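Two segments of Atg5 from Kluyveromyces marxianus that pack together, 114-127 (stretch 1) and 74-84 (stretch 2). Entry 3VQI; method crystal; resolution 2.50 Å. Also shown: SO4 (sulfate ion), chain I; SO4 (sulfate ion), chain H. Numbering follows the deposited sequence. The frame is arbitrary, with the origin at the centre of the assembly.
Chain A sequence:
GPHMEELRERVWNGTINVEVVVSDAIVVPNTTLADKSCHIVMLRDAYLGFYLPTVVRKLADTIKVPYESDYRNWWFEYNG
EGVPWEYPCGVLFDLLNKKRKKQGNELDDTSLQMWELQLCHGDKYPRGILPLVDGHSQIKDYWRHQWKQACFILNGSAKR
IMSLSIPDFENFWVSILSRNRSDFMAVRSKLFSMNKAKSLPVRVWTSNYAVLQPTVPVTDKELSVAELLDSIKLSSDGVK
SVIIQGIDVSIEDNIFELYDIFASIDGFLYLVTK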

# COMPACT_ATOMS: atom_id res chain seq x y z
N MET A 114 -3.52 -4.86 -16.58
CA MET A 114 -2.24 -5.31 -16.05
C MET A 114 -1.24 -4.19 -15.76
O MET A 114 -1.15 -3.21 -16.49
CB MET A 114 -1.62 -6.34 -17.00
CG MET A 114 -0.83 -7.41 -16.27
SD MET A 114 -0.32 -8.79 -17.33
CE MET A 114 -1.85 -9.78 -17.40
N TRP A 115 -0.52 -4.37 -14.66
CA TRP A 115 0.50 -3.44 -14.20
C TRP A 115 1.84 -4.15 -14.43
O TRP A 115 2.04 -5.26 -13.94
CB TRP A 115 0.28 -3.17 -12.70
CG TRP A 115 1.18 -2.14 -12.06
CD1 TRP A 115 1.77 -1.07 -12.67
CD2 TRP A 115 1.50 -2.03 -10.67
NE1 TRP A 115 2.43 -0.30 -11.74
CE2 TRP A 115 2.28 -0.87 -10.50
CE3 TRP A 115 1.20 -2.81 -9.54
CZ2 TRP A 115 2.76 -0.46 -9.26
CZ3 TRP A 115 1.68 -2.39 -8.30
CH2 TRP A 115 2.45 -1.23 -8.17
N GLU A 116 2.74 -3.53 -15.19
CA GLU A 116 4.03 -4.17 -15.44
C GLU A 116 5.13 -3.58 -14.56
O GLU A 116 5.29 -2.37 -14.46
CB GLU A 116 4.42 -4.04 -16.92
CG GLU A 116 5.61 -4.93 -17.30
CD GLU A 116 6.01 -4.85 -18.77
OE1 GLU A 116 5.24 -4.29 -19.59
OE2 GLU A 116 7.10 -5.36 -19.11
N LEU A 117 5.89 -4.47 -13.91
CA LEU A 117 6.97 -4.07 -13.03
C LEU A 117 8.23 -4.83 -13.41
O LEU A 117 8.15 -5.96 -13.89
CB LEU A 117 6.63 -4.40 -11.57
CG LEU A 117 5.40 -3.71 -10.98
CD1 LEU A 117 5.18 -4.17 -9.54
CD2 LEU A 117 5.58 -2.20 -11.05
N GLN A 118 9.39 -4.22 -13.21
CA GLN A 118 10.61 -4.96 -13.51
C GLN A 118 11.18 -5.39 -12.16
O GLN A 118 11.06 -4.67 -11.16
CB GLN A 118 11.65 -4.11 -14.28
CG GLN A 118 11.13 -2.93 -15.12
CD GLN A 118 9.95 -3.27 -16.03
OE1 GLN A 118 9.97 -4.27 -16.74
NE2 GLN A 118 8.93 -2.41 -16.01
N LEU A 119 11.78 -6.57 -12.11
CA LEU A 119 12.38 -7.05 -10.88
C LEU A 119 13.85 -6.71 -11.03
O LEU A 119 14.50 -7.16 -11.97
CB LEU A 119 12.16 -8.57 -10.72
CG LEU A 119 12.95 -9.24 -9.59
CD1 LEU A 119 12.39 -8.78 -8.26
CD2 LEU A 119 12.87 -10.75 -9.73
N CYS A 120 14.38 -5.91 -10.12
CA CYS A 120 15.77 -5.50 -10.19
C CYS A 120 16.58 -5.93 -8.97
O CYS A 120 16.02 -6.19 -7.91
CB CYS A 120 15.84 -3.98 -10.32
SG CYS A 120 14.60 -3.27 -11.42
N HIS A 121 17.90 -5.98 -9.13
CA HIS A 121 18.81 -6.34 -8.05
C HIS A 121 20.09 -5.57 -8.24
O HIS A 121 20.59 -5.47 -9.36
CB HIS A 121 19.13 -7.84 -8.07
CG HIS A 121 20.08 -8.27 -7.00
ND1 HIS A 121 19.66 -8.80 -5.80
CD2 HIS A 121 21.43 -8.22 -6.93
CE1 HIS A 121 20.71 -9.06 -5.04
NE2 HIS A 121 21.79 -8.72 -5.70
N GLY A 122 20.64 -5.02 -7.17
CA GLY A 122 21.87 -4.26 -7.29
C GLY A 122 22.56 -4.02 -5.97
O GLY A 122 21.97 -4.22 -4.91
N ASP A 123 23.81 -3.57 -6.00
CA ASP A 123 24.52 -3.33 -4.75
C ASP A 123 24.13 -1.98 -4.16
O ASP A 123 24.36 -1.71 -2.99
CB ASP A 123 26.03 -3.40 -4.98
CG ASP A 123 26.46 -4.74 -5.57
OD1 ASP A 123 25.94 -5.79 -5.12
OD2 ASP A 123 27.33 -4.76 -6.47
N LYS A 124 23.54 -1.13 -4.99
CA LYS A 124 23.13 0.19 -4.56
C LYS A 124 21.66 0.39 -4.85
O LYS A 124 21.25 0.41 -6.02
CB LYS A 124 23.93 1.26 -5.30
CG LYS A 124 23.60 2.68 -4.87
CD LYS A 124 24.14 3.71 -5.86
CE LYS A 124 23.47 3.57 -7.22
NZ LYS A 124 23.72 4.74 -8.11
N TYR A 125 20.86 0.55 -3.80
CA TYR A 125 19.43 0.77 -3.93
C TYR A 125 19.19 2.10 -4.59
O TYR A 125 19.97 3.03 -4.44
CB TYR A 125 18.75 0.79 -2.56
CG TYR A 125 18.41 -0.55 -1.97
CD1 TYR A 125 17.28 -1.25 -2.38
CD2 TYR A 125 19.21 -1.11 -0.97
CE1 TYR A 125 16.94 -2.48 -1.79
CE2 TYR A 125 18.88 -2.33 -0.38
CZ TYR A 125 17.75 -3.01 -0.79
OH TYR A 125 17.42 -4.20 -0.18
N PRO A 126 18.11 2.20 -5.36
CA PRO A 126 17.82 3.48 -6.01
C PRO A 126 17.55 4.55 -4.95
O PRO A 126 17.13 4.25 -3.82
CB PRO A 126 16.58 3.18 -6.85
CG PRO A 126 16.72 1.71 -7.16
CD PRO A 126 17.23 1.13 -5.86
N ARG A 127 17.80 5.80 -5.32
CA ARG A 127 17.61 6.93 -4.44
C ARG A 127 16.21 6.96 -3.85
O ARG A 127 15.23 6.78 -4.57
CB ARG A 127 17.92 8.21 -5.22
CG ARG A 127 17.47 9.51 -4.58
CD ARG A 127 17.85 10.67 -5.50
NE ARG A 127 19.29 10.84 -5.54
CZ ARG A 127 19.94 11.80 -4.88
NH1 ARG A 127 19.25 12.67 -4.15
NH2 ARG A 127 21.26 11.87 -4.94
S SO4 I . 22.25 7.85 -7.09
O1 SO4 I . 21.31 8.95 -6.83
O2 SO4 I . 21.58 6.56 -6.88
O3 SO4 I . 22.75 7.94 -8.51
O4 SO4 I . 23.44 7.98 -6.17
S SO4 H . 22.72 4.00 -12.02
O1 SO4 H . 23.54 4.93 -12.82
O2 SO4 H . 21.57 4.73 -11.43
O3 SO4 H . 22.22 2.92 -12.88
O4 SO4 H . 23.54 3.44 -10.93
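Stretch 2, residues 74-84: WWFEYNGEGVP

The first strand of stretch 2, residues 74-78, pairs antiparallel with stretch 1, and the ring of Trp 75 packs against Tyr 125 and Pro 126 in the loop that follows the stretch 1 strand. Residues 74-78 are extended and run against strand 114-121, with an angle of 141° between the N-to-C directions and a closest axial approach of 4.5 Å.

The register sets Gln 118 opposite Glu 77, Leu 119 opposite Phe 76, Cys 120 opposite Trp 75 and His 121 opposite Trp 74. Four backbone hydrogen bonds hold it. Gln 118 N donates to Glu 77 O (2.7 Å), and Glu 77 N to Gln 118 O (3.0 Å). Cys 120 N donates to Trp 75 O (3.1 Å), and Trp 75 N to Cys 120 O (3.2 Å).

After Tyr 78, a type I' turn through Asn 79 and Gly 80, both with positive phi, leads to Glu 81. Tyr 78 N to Glu 81 O and Glu 81 N to Tyr 78 O, both 2.9 Å, close it. The chain then returns along its own strand, where Val 83 N bonds to Phe 76 O at 2.8 Å. Near the turn, Trp 115 NE1 lies 3.3 Å from Tyr 78 CD2, the two rings meeting obliquely.

One face of the sheet carries Leu 119, His 121, Trp 74 and Phe 76. Trp 74 has chi1 m, and the edge of His 121 meets its face, with His 121 ND1 3.4 Å from Trp 74 CE2. Leu 119 CD1 lies 3.5 Å from Trp 74 CE3.

The other face carries Gln 118, Cys 120, Trp 75 and Glu 77. Trp 75 has chi1 p, and its ring lies between Cys 120 CB on one face and Pro 126 CG on the opposite face; Pro 126 CG is 3.2 Å from Trp 75 CE2. Trp 75 NE1 donates to Glu 77 OE2 at 2.9 Å, which satisfies the indole NH while both ring faces are covered.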

# COMPACT_ATOMS: atom_id res chain seq x y z
N TRP A 74 16.86 -6.31 -3.54
CA TRP A 74 15.86 -6.46 -4.59
C TRP A 74 14.89 -5.32 -4.45
O TRP A 74 14.73 -4.76 -3.37
CB TRP A 74 15.08 -7.76 -4.47
CG TRP A 74 15.88 -9.00 -4.67
CD1 TRP A 74 16.53 -9.74 -3.71
CD2 TRP A 74 16.11 -9.68 -5.91
NE1 TRP A 74 17.14 -10.83 -4.27
CE2 TRP A 74 16.90 -10.82 -5.63
CE3 TRP A 74 15.72 -9.44 -7.23
CZ2 TRP A 74 17.31 -11.72 -6.62
CZ3 TRP A 74 16.13 -10.33 -8.23
CH2 TRP A 74 16.91 -11.46 -7.91
N TRP A 75 14.25 -4.94 -5.55
CA TRP A 75 13.24 -3.90 -5.51
C TRP A 75 12.47 -3.98 -6.83
O TRP A 75 12.81 -4.76 -7.71
CB TRP A 75 13.89 -2.52 -5.28
CG TRP A 75 14.74 -1.98 -6.42
CD1 TRP A 75 14.29 -1.31 -7.52
CD2 TRP A 75 16.16 -2.10 -6.58
NE1 TRP A 75 15.34 -0.99 -8.34
CE2 TRP A 75 16.50 -1.47 -7.79
CE3 TRP A 75 17.18 -2.67 -5.80
CZ2 TRP A 75 17.82 -1.39 -8.27
CZ3 TRP A 75 18.50 -2.60 -6.27
CH2 TRP A 75 18.80 -1.96 -7.50
N PHE A 76 11.39 -3.22 -6.96
CA PHE A 76 10.63 -3.25 -8.19
C PHE A 76 10.75 -1.90 -8.88
O PHE A 76 10.94 -0.86 -8.23
CB PHE A 76 9.14 -3.54 -7.95
CG PHE A 76 8.84 -4.94 -7.51
CD1 PHE A 76 8.73 -5.25 -6.16
CD2 PHE A 76 8.61 -5.94 -8.45
CE1 PHE A 76 8.39 -6.53 -5.74
CE2 PHE A 76 8.27 -7.23 -8.05
CZ PHE A 76 8.16 -7.52 -6.69
N GLU A 77 10.64 -1.91 -10.19
CA GLU A 77 10.71 -0.67 -10.93
C GLU A 77 9.57 -0.59 -11.90
O GLU A 77 9.21 -1.58 -12.55
CB GLU A 77 12.04 -0.54 -11.66
CG GLU A 77 13.09 0.26 -10.92
CD GLU A 77 14.43 0.27 -11.63
OE1 GLU A 77 14.45 0.30 -12.88
OE2 GLU A 77 15.48 0.25 -10.95
N TYR A 78 8.96 0.57 -11.96
CA TYR A 78 7.88 0.80 -12.90
C TYR A 78 8.42 1.92 -13.78
O TYR A 78 8.87 2.94 -13.26
CB TYR A 78 6.61 1.23 -12.18
CG TYR A 78 5.51 1.58 -13.14
CD1 TYR A 78 5.18 2.91 -13.42
CD2 TYR A 78 4.82 0.58 -13.83
CE1 TYR A 78 4.22 3.24 -14.35
CE2 TYR A 78 3.85 0.89 -14.77
CZ TYR A 78 3.56 2.22 -15.03
OH TYR A 78 2.62 2.53 -15.98
N ASN A 79 8.42 1.70 -15.09
CA ASN A 79 8.94 2.67 -16.04
C ASN A 79 10.29 3.24 -15.64
O ASN A 79 10.50 4.44 -15.69
CB ASN A 79 7.95 3.81 -16.24
CG ASN A 79 6.75 3.38 -17.06
OD1 ASN A 79 6.71 2.25 -17.55
ND2 ASN A 79 5.78 4.28 -17.22
N GLY A 80 11.19 2.37 -15.19
CA GLY A 80 12.52 2.80 -14.82
C GLY A 80 12.66 3.54 -13.50
O GLY A 80 13.71 4.11 -13.23
N GLU A 81 11.61 3.54 -12.69
CA GLU A 81 11.66 4.21 -11.39
C GLU A 81 11.37 3.25 -10.23
O GLU A 81 10.43 2.45 -10.28
CB GLU A 81 10.67 5.36 -11.37
CG GLU A 81 10.95 6.44 -12.39
CD GLU A 81 12.17 7.28 -12.04
OE1 GLU A 81 12.27 7.73 -10.87
OE2 GLU A 81 13.03 7.49 -12.94
N GLY A 82 12.19 3.32 -9.19
CA GLY A 82 11.97 2.46 -8.04
C GLY A 82 10.59 2.64 -7.43
O GLY A 82 10.13 3.76 -7.24
N VAL A 83 9.91 1.54 -7.14
CA VAL A 83 8.59 1.64 -6.54
C VAL A 83 8.73 1.75 -5.03
O VAL A 83 9.44 0.96 -4.41
CB VAL A 83 7.73 0.40 -6.85
CG1 VAL A 83 6.40 0.49 -6.10
CG2 VAL A 83 7.48 0.31 -8.35
N PRO A 84 8.08 2.76 -4.42
CA PRO A 84 8.09 3.03 -2.98
C PRO A 84 7.22 1.99 -2.35
O PRO A 84 6.08 2.29 -1.97
CB PRO A 84 7.42 4.41 -2.86
CG PRO A 84 7.43 4.96 -4.27
CD PRO A 84 7.23 3.73 -5.12